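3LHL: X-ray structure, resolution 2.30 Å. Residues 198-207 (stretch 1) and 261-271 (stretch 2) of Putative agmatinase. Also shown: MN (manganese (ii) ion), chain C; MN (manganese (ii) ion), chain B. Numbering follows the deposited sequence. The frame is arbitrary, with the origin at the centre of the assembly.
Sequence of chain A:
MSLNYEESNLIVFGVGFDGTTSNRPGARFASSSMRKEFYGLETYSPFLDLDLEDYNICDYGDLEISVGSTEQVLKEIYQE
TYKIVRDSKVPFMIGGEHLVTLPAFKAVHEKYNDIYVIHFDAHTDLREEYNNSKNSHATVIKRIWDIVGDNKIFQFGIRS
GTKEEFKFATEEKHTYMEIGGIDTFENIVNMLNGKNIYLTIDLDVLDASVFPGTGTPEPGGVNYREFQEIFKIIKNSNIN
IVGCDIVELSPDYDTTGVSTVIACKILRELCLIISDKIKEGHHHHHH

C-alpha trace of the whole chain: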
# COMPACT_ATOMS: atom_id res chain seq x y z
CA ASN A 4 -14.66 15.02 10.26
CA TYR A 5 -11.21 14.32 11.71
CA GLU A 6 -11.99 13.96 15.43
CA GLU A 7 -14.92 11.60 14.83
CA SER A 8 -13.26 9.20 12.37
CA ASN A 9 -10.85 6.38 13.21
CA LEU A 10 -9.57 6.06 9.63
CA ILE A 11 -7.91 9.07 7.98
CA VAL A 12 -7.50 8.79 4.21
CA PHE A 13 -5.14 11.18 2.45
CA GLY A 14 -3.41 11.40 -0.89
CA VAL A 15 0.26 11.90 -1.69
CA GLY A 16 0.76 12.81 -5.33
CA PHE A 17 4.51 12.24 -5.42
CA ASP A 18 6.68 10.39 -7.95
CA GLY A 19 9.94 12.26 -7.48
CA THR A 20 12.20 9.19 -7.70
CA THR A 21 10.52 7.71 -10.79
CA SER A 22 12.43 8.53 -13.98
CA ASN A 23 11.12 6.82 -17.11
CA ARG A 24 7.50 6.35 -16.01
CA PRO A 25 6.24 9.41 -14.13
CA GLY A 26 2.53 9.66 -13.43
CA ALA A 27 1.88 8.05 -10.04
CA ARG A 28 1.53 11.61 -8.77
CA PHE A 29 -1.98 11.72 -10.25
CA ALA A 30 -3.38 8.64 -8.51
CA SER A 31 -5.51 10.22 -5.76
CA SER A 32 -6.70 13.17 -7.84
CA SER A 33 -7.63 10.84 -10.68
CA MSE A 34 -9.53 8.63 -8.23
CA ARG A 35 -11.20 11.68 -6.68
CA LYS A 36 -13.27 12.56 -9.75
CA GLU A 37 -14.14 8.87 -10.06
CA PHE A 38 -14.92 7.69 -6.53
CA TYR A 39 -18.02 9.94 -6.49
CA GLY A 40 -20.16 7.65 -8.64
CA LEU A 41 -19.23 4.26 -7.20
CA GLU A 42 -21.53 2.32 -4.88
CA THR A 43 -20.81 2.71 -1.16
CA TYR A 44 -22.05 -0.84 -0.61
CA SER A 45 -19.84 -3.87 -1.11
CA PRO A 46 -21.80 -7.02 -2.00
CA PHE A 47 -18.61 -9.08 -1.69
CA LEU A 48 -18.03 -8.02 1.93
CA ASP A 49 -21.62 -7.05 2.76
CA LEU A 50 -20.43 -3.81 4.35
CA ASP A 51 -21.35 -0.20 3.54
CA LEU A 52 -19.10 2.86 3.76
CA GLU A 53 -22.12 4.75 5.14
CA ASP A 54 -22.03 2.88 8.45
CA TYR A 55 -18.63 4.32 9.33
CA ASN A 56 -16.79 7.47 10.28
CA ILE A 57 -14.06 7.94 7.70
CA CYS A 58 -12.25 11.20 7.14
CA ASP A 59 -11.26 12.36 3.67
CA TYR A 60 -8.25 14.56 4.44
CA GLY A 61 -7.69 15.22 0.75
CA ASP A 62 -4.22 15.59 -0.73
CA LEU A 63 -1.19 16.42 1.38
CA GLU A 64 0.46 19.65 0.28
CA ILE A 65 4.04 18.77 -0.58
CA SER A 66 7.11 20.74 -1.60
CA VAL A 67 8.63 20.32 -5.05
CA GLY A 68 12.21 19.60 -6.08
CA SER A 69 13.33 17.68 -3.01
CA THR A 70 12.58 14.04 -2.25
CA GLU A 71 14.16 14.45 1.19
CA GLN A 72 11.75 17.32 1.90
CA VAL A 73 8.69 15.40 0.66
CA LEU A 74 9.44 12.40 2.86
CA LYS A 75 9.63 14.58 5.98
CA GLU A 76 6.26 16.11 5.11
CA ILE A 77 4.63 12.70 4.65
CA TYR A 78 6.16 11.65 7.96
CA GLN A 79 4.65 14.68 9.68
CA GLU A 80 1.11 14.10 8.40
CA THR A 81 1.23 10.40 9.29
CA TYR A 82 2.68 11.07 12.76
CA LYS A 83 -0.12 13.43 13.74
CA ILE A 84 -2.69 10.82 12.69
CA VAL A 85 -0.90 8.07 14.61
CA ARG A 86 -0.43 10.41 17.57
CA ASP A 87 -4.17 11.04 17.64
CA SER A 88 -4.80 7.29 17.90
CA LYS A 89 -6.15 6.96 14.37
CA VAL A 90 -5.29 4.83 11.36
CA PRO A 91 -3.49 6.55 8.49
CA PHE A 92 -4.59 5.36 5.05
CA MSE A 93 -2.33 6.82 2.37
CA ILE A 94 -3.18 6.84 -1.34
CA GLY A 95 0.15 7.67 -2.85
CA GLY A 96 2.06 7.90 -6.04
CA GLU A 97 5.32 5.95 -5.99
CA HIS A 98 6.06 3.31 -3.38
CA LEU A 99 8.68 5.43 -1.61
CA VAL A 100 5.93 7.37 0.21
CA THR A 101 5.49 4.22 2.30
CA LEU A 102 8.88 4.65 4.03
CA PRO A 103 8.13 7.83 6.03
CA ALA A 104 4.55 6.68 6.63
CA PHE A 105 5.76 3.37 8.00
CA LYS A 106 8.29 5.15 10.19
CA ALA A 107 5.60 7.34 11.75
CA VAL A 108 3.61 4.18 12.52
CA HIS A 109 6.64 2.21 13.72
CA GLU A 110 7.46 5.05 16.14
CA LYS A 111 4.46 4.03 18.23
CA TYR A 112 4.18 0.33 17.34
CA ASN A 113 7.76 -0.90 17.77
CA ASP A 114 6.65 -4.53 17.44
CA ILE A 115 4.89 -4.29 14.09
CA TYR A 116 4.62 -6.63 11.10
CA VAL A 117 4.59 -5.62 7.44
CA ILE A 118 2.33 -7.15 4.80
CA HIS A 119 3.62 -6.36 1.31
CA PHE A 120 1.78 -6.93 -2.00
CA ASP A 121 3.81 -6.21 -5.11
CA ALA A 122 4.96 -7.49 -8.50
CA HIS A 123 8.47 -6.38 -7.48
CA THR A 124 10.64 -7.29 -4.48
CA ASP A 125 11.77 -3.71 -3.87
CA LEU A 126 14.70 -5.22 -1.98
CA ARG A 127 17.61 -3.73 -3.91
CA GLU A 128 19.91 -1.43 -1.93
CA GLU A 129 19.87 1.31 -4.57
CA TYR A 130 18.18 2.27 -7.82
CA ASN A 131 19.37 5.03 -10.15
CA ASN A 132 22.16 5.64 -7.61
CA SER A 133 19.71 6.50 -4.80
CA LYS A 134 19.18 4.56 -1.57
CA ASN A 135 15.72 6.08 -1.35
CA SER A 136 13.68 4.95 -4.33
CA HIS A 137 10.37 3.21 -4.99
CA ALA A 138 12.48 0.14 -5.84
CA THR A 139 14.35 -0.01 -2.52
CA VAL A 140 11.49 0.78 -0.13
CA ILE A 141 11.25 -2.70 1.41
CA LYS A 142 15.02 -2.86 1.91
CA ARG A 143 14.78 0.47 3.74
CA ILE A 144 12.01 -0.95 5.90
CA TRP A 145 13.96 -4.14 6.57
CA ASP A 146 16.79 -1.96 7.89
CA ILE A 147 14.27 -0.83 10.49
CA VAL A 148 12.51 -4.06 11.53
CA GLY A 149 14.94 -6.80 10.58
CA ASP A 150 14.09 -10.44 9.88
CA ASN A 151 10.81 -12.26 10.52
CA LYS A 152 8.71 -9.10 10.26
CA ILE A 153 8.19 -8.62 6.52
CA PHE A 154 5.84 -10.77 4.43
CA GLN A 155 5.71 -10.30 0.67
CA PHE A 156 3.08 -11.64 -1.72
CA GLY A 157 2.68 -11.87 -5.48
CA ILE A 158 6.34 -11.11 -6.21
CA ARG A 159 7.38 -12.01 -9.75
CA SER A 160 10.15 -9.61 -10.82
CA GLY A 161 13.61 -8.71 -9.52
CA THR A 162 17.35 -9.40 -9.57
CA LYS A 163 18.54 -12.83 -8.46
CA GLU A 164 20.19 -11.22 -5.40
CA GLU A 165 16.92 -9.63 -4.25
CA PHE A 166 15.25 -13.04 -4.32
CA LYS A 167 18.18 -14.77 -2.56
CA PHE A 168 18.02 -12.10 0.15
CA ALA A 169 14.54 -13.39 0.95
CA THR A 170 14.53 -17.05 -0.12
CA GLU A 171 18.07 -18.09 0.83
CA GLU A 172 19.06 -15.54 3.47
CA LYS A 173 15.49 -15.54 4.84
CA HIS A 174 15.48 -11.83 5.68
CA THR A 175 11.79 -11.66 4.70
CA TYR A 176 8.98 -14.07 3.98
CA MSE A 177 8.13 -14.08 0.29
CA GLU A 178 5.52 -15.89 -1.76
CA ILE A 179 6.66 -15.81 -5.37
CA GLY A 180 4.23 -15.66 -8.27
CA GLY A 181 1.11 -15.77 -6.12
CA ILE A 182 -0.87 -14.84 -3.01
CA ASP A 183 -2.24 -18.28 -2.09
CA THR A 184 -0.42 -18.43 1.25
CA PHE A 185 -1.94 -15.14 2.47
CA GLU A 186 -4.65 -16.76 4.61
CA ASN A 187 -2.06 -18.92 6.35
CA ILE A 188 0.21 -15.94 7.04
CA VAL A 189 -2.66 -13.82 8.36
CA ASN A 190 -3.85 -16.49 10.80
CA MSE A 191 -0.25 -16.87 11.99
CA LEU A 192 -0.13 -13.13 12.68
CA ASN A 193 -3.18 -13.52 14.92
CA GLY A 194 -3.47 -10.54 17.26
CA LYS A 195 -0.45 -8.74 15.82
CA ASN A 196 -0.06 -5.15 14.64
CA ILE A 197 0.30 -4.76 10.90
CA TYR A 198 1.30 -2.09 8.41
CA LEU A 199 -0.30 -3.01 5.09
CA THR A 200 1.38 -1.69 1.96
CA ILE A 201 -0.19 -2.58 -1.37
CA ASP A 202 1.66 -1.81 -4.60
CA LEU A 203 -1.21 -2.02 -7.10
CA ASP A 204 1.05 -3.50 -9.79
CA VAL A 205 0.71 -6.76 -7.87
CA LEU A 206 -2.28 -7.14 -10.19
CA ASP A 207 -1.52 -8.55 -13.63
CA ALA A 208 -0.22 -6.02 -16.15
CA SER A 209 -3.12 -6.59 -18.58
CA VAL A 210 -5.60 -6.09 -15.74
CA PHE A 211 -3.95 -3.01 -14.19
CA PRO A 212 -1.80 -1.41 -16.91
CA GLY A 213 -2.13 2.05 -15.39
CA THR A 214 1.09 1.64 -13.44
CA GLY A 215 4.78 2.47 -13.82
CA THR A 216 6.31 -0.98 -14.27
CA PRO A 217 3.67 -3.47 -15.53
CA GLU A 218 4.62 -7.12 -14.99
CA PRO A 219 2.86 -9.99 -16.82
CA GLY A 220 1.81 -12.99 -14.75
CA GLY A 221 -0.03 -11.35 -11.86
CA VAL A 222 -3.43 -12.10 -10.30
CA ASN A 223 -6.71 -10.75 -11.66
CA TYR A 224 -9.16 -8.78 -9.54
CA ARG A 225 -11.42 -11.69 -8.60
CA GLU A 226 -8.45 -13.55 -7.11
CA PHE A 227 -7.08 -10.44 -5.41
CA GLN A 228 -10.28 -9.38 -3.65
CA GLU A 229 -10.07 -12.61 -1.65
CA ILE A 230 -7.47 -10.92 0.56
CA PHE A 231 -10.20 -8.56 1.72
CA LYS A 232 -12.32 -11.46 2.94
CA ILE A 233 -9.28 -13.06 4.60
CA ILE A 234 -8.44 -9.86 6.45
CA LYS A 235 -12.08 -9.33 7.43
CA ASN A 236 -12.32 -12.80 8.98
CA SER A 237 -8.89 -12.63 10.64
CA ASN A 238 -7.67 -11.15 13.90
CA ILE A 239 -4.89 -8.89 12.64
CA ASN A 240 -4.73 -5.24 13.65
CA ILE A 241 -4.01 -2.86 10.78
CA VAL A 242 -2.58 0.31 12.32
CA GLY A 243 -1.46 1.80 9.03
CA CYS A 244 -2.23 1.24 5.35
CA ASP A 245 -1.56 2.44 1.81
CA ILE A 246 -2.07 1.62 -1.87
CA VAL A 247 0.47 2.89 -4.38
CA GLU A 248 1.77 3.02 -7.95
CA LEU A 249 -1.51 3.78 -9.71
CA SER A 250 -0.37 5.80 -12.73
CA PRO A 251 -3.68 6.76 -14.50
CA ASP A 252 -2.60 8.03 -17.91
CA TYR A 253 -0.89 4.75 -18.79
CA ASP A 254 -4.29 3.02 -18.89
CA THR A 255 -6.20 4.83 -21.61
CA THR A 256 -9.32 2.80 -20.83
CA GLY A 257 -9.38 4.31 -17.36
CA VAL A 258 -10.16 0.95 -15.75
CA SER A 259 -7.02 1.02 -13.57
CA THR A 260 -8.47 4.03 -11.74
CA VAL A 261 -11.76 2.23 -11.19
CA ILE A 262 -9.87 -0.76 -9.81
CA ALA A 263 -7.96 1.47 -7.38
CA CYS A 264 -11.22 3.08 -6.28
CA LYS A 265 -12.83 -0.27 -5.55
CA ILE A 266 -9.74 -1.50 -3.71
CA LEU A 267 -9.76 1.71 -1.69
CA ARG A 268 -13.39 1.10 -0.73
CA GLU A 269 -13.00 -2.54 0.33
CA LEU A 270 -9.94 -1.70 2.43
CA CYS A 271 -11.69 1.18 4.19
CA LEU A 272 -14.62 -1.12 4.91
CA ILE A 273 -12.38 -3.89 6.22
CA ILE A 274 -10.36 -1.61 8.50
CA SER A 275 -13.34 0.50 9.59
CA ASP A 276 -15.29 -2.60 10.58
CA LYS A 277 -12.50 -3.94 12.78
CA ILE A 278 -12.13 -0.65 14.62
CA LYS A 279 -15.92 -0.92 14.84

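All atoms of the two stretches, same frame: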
# COMPACT_ATOMS: atom_id res chain seq x y z
N TYR A 198 1.27 -3.25 9.28
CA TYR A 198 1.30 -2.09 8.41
C TYR A 198 1.10 -2.74 7.05
O TYR A 198 1.93 -3.54 6.61
CB TYR A 198 2.64 -1.35 8.40
CG TYR A 198 2.56 -0.12 7.53
CD1 TYR A 198 2.23 1.12 8.06
CD2 TYR A 198 2.72 -0.22 6.14
CE1 TYR A 198 2.04 2.24 7.24
CE2 TYR A 198 2.53 0.89 5.31
CZ TYR A 198 2.20 2.11 5.87
OH TYR A 198 1.99 3.20 5.05
N LEU A 199 -0.00 -2.43 6.39
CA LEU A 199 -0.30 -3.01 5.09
C LEU A 199 0.03 -2.08 3.94
O LEU A 199 -0.56 -1.01 3.80
CB LEU A 199 -1.78 -3.39 5.03
CG LEU A 199 -2.36 -3.87 3.70
CD1 LEU A 199 -1.71 -5.18 3.29
CD2 LEU A 199 -3.87 -4.03 3.85
N THR A 200 0.99 -2.48 3.11
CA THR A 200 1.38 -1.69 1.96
C THR A 200 1.10 -2.47 0.69
O THR A 200 1.66 -3.55 0.45
CB THR A 200 2.89 -1.30 2.00
OG1 THR A 200 3.23 -0.57 0.81
CG2 THR A 200 3.77 -2.54 2.11
N ILE A 201 0.21 -1.93 -0.13
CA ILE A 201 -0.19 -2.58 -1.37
C ILE A 201 0.25 -1.83 -2.63
O ILE A 201 -0.28 -0.75 -2.93
CB ILE A 201 -1.73 -2.76 -1.42
CG1 ILE A 201 -2.15 -3.81 -0.39
CG2 ILE A 201 -2.17 -3.17 -2.83
CD1 ILE A 201 -3.65 -4.03 -0.33
N ASP A 202 1.22 -2.39 -3.34
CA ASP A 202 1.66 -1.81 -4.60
C ASP A 202 0.65 -2.39 -5.58
O ASP A 202 0.61 -3.61 -5.78
CB ASP A 202 3.06 -2.28 -4.97
CG ASP A 202 3.55 -1.69 -6.27
OD1 ASP A 202 2.74 -1.61 -7.21
OD2 ASP A 202 4.73 -1.31 -6.35
N LEU A 203 -0.18 -1.55 -6.18
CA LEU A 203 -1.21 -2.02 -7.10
C LEU A 203 -0.71 -2.82 -8.31
O LEU A 203 -1.49 -3.53 -8.93
CB LEU A 203 -2.09 -0.86 -7.56
CG LEU A 203 -2.87 -0.16 -6.43
CD1 LEU A 203 -3.53 1.10 -6.95
CD2 LEU A 203 -3.90 -1.12 -5.85
N ASP A 204 0.58 -2.72 -8.65
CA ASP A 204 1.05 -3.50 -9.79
C ASP A 204 1.16 -4.98 -9.44
O ASP A 204 1.67 -5.77 -10.22
CB ASP A 204 2.39 -2.98 -10.35
CG ASP A 204 3.55 -3.15 -9.38
OD1 ASP A 204 3.53 -4.06 -8.53
OD2 ASP A 204 4.50 -2.35 -9.50
N VAL A 205 0.69 -5.35 -8.25
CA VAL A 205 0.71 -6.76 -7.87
C VAL A 205 -0.30 -7.43 -8.80
O VAL A 205 -0.20 -8.62 -9.10
CB VAL A 205 0.27 -6.97 -6.39
CG1 VAL A 205 -1.21 -6.62 -6.20
CG2 VAL A 205 0.53 -8.41 -5.99
N LEU A 206 -1.27 -6.64 -9.27
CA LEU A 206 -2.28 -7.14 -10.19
C LEU A 206 -1.60 -7.34 -11.54
O LEU A 206 -0.63 -6.66 -11.86
CB LEU A 206 -3.42 -6.12 -10.32
CG LEU A 206 -4.29 -5.93 -9.08
CD1 LEU A 206 -5.06 -4.62 -9.18
CD2 LEU A 206 -5.23 -7.11 -8.93
N ASP A 207 -2.10 -8.29 -12.33
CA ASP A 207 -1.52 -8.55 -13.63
C ASP A 207 -1.46 -7.28 -14.47
O ASP A 207 -2.33 -6.42 -14.39
CB ASP A 207 -2.32 -9.61 -14.39
CG ASP A 207 -1.72 -9.92 -15.74
OD1 ASP A 207 -0.57 -10.40 -15.77
OD2 ASP A 207 -2.39 -9.67 -16.77
N VAL A 261 -10.57 2.82 -11.76
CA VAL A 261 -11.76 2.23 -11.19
C VAL A 261 -11.35 1.12 -10.23
O VAL A 261 -11.91 0.98 -9.15
CB VAL A 261 -12.67 1.66 -12.30
CG1 VAL A 261 -13.92 1.03 -11.69
CG2 VAL A 261 -13.06 2.77 -13.27
N ILE A 262 -10.37 0.33 -10.64
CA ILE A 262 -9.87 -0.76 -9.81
C ILE A 262 -9.32 -0.21 -8.49
O ILE A 262 -9.59 -0.76 -7.42
CB ILE A 262 -8.77 -1.55 -10.54
CG1 ILE A 262 -9.35 -2.20 -11.80
CG2 ILE A 262 -8.15 -2.57 -9.61
CD1 ILE A 262 -8.35 -3.00 -12.63
N ALA A 263 -8.55 0.87 -8.58
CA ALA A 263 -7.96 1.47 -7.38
C ALA A 263 -9.06 1.99 -6.46
O ALA A 263 -8.97 1.88 -5.24
CB ALA A 263 -7.03 2.62 -7.78
N CYS A 264 -10.11 2.54 -7.06
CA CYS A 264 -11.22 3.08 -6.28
C CYS A 264 -11.92 1.97 -5.52
O CYS A 264 -12.24 2.13 -4.35
CB CYS A 264 -12.20 3.80 -7.20
SG CYS A 264 -11.61 5.39 -7.81
N LYS A 265 -12.15 0.85 -6.19
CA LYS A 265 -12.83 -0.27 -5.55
C LYS A 265 -11.95 -0.86 -4.45
O LYS A 265 -12.44 -1.21 -3.37
CB LYS A 265 -13.18 -1.34 -6.58
CG LYS A 265 -14.08 -2.45 -6.05
CD LYS A 265 -14.50 -3.40 -7.17
CE LYS A 265 -15.57 -4.37 -6.70
NZ LYS A 265 -16.14 -5.13 -7.85
N ILE A 266 -10.65 -0.97 -4.71
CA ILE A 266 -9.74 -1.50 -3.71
C ILE A 266 -9.74 -0.57 -2.50
O ILE A 266 -9.74 -1.01 -1.36
CB ILE A 266 -8.32 -1.67 -4.29
CG1 ILE A 266 -8.31 -2.83 -5.29
CG2 ILE A 266 -7.31 -1.92 -3.18
CD1 ILE A 266 -6.97 -3.10 -5.94
N LEU A 267 -9.74 0.73 -2.77
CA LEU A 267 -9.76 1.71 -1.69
C LEU A 267 -11.00 1.48 -0.82
O LEU A 267 -10.91 1.45 0.41
CB LEU A 267 -9.77 3.13 -2.27
CG LEU A 267 -10.04 4.27 -1.29
CD1 LEU A 267 -8.97 4.29 -0.20
CD2 LEU A 267 -10.06 5.59 -2.04
N ARG A 268 -12.15 1.31 -1.47
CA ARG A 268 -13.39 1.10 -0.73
C ARG A 268 -13.36 -0.14 0.16
O ARG A 268 -13.63 -0.05 1.36
CB ARG A 268 -14.58 0.98 -1.68
CG ARG A 268 -15.91 0.86 -0.94
CD ARG A 268 -17.04 0.56 -1.89
NE ARG A 268 -16.93 -0.79 -2.43
CZ ARG A 268 -17.62 -1.24 -3.48
NH1 ARG A 268 -18.48 -0.44 -4.11
NH2 ARG A 268 -17.46 -2.49 -3.89
N GLU A 269 -13.03 -1.29 -0.43
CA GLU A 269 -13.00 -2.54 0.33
C GLU A 269 -12.05 -2.45 1.53
O GLU A 269 -12.37 -2.94 2.62
CB GLU A 269 -12.59 -3.71 -0.57
CG GLU A 269 -13.35 -3.78 -1.90
CD GLU A 269 -14.86 -3.91 -1.73
OE1 GLU A 269 -15.39 -5.02 -1.94
OE2 GLU A 269 -15.51 -2.90 -1.40
N LEU A 270 -10.90 -1.83 1.34
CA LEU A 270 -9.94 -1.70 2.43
C LEU A 270 -10.47 -0.81 3.54
O LEU A 270 -10.29 -1.12 4.71
CB LEU A 270 -8.60 -1.15 1.91
CG LEU A 270 -7.76 -2.17 1.14
CD1 LEU A 270 -6.52 -1.50 0.58
CD2 LEU A 270 -7.38 -3.32 2.07
N CYS A 271 -11.12 0.30 3.18
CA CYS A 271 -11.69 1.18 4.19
C CYS A 271 -12.73 0.40 4.98
O CYS A 271 -12.76 0.45 6.21
CB CYS A 271 -12.35 2.40 3.54
SG CYS A 271 -11.20 3.67 2.95
MN MN C . 5.81 -2.67 -7.96
MN MN B . 6.55 -1.44 -5.08

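A helix that covers one face of a β-sheet needs few polar contacts with it; what it needs is a periodic stripe of aliphatic side chains that matches the apolar face of the strand. Residues 198-207 and 261-271 of this putative agmatinase illustrate the principle well. The first stretch runs as a strand through Asp202, turns through a short 3-10 segment at Leu203 to Val205 and leaves as a loop. The second is helical throughout. No hydrogen bond joins the two, and the 276 Å² buried between them, counting both sides, is covered by hydrocarbon.

The helix satisfies its own backbone: the i to i+4 pattern is unbroken from Lys265 N to Val261 O (3.0 Å) through Cys271 N to Leu267 O (3.0 Å). The strand has no such internal ladder, as is usual for a strand. Between the two stretches, contact is left to side chains. The two chains run in opposing senses: the CA of Ala263 lies 7.6 Å from that of Leu203, whereas at the other end the CA atoms of Leu270 and Leu199 are 10.1 Å apart. The wider gap is filled by two leucine side chains, the narrower one by a leucine and a single methyl group.

Val261, at the start of the stretch, does not reach the partner. Ile262 does: its CB points toward stretch 1, and its CG2 packs 3.7 Å from CD1 of Leu206, beyond the 3-10 segment. Ala263 follows with its CB directed sideways, yet the backbone is near enough for that methyl to sit 3.9 Å from CD1 of Leu203. Cys264 and Lys265 then turn out of reach, the lysine with an extended, all-t side chain.

One helical turn after Ile262 comes Ile266, whose CB again points toward stretch 1. Its CD1 lies 3.7 Å from CD2 of Leu203 and 4.1 Å from CD1 of Leu206, so one methyl group touches two leucines. Leu206 in turn bridges successive turns of the helix, meeting both Ile262 and Ile266.

Leu267, Arg268 and Glu269 make no contact with stretch 1. Arg268 and Glu269 form a salt bridge, with Arg268 NE donating to Glu269 OE2 at 2.7 Å; the charge pairing is thus kept apart from the hydrocarbon contact. The stripe returns at Leu270, which spans two strand residues: its CD1 is 3.9 Å from CD1 of Ile201, and its CD2 is 4.0 Å from CD2 of Leu199. Cys271 is once more out of reach.

The spacing 262, 266, 270 is that of the α-helix, while 199, 201, 203 reflects the alternation of a strand carried into the turn. The intervening Tyr198, Thr200 and Asp202 stay out of reach of the helix. Asp202, whose side chain is out of reach of the helix, is a metal ligand: its OD2 lies 2.4 Å from MN of chain C and 2.2 Å from MN of chain B. Asp204, in the 3-10 segment, adds its OD2 at 2.0 Å from MN of chain C.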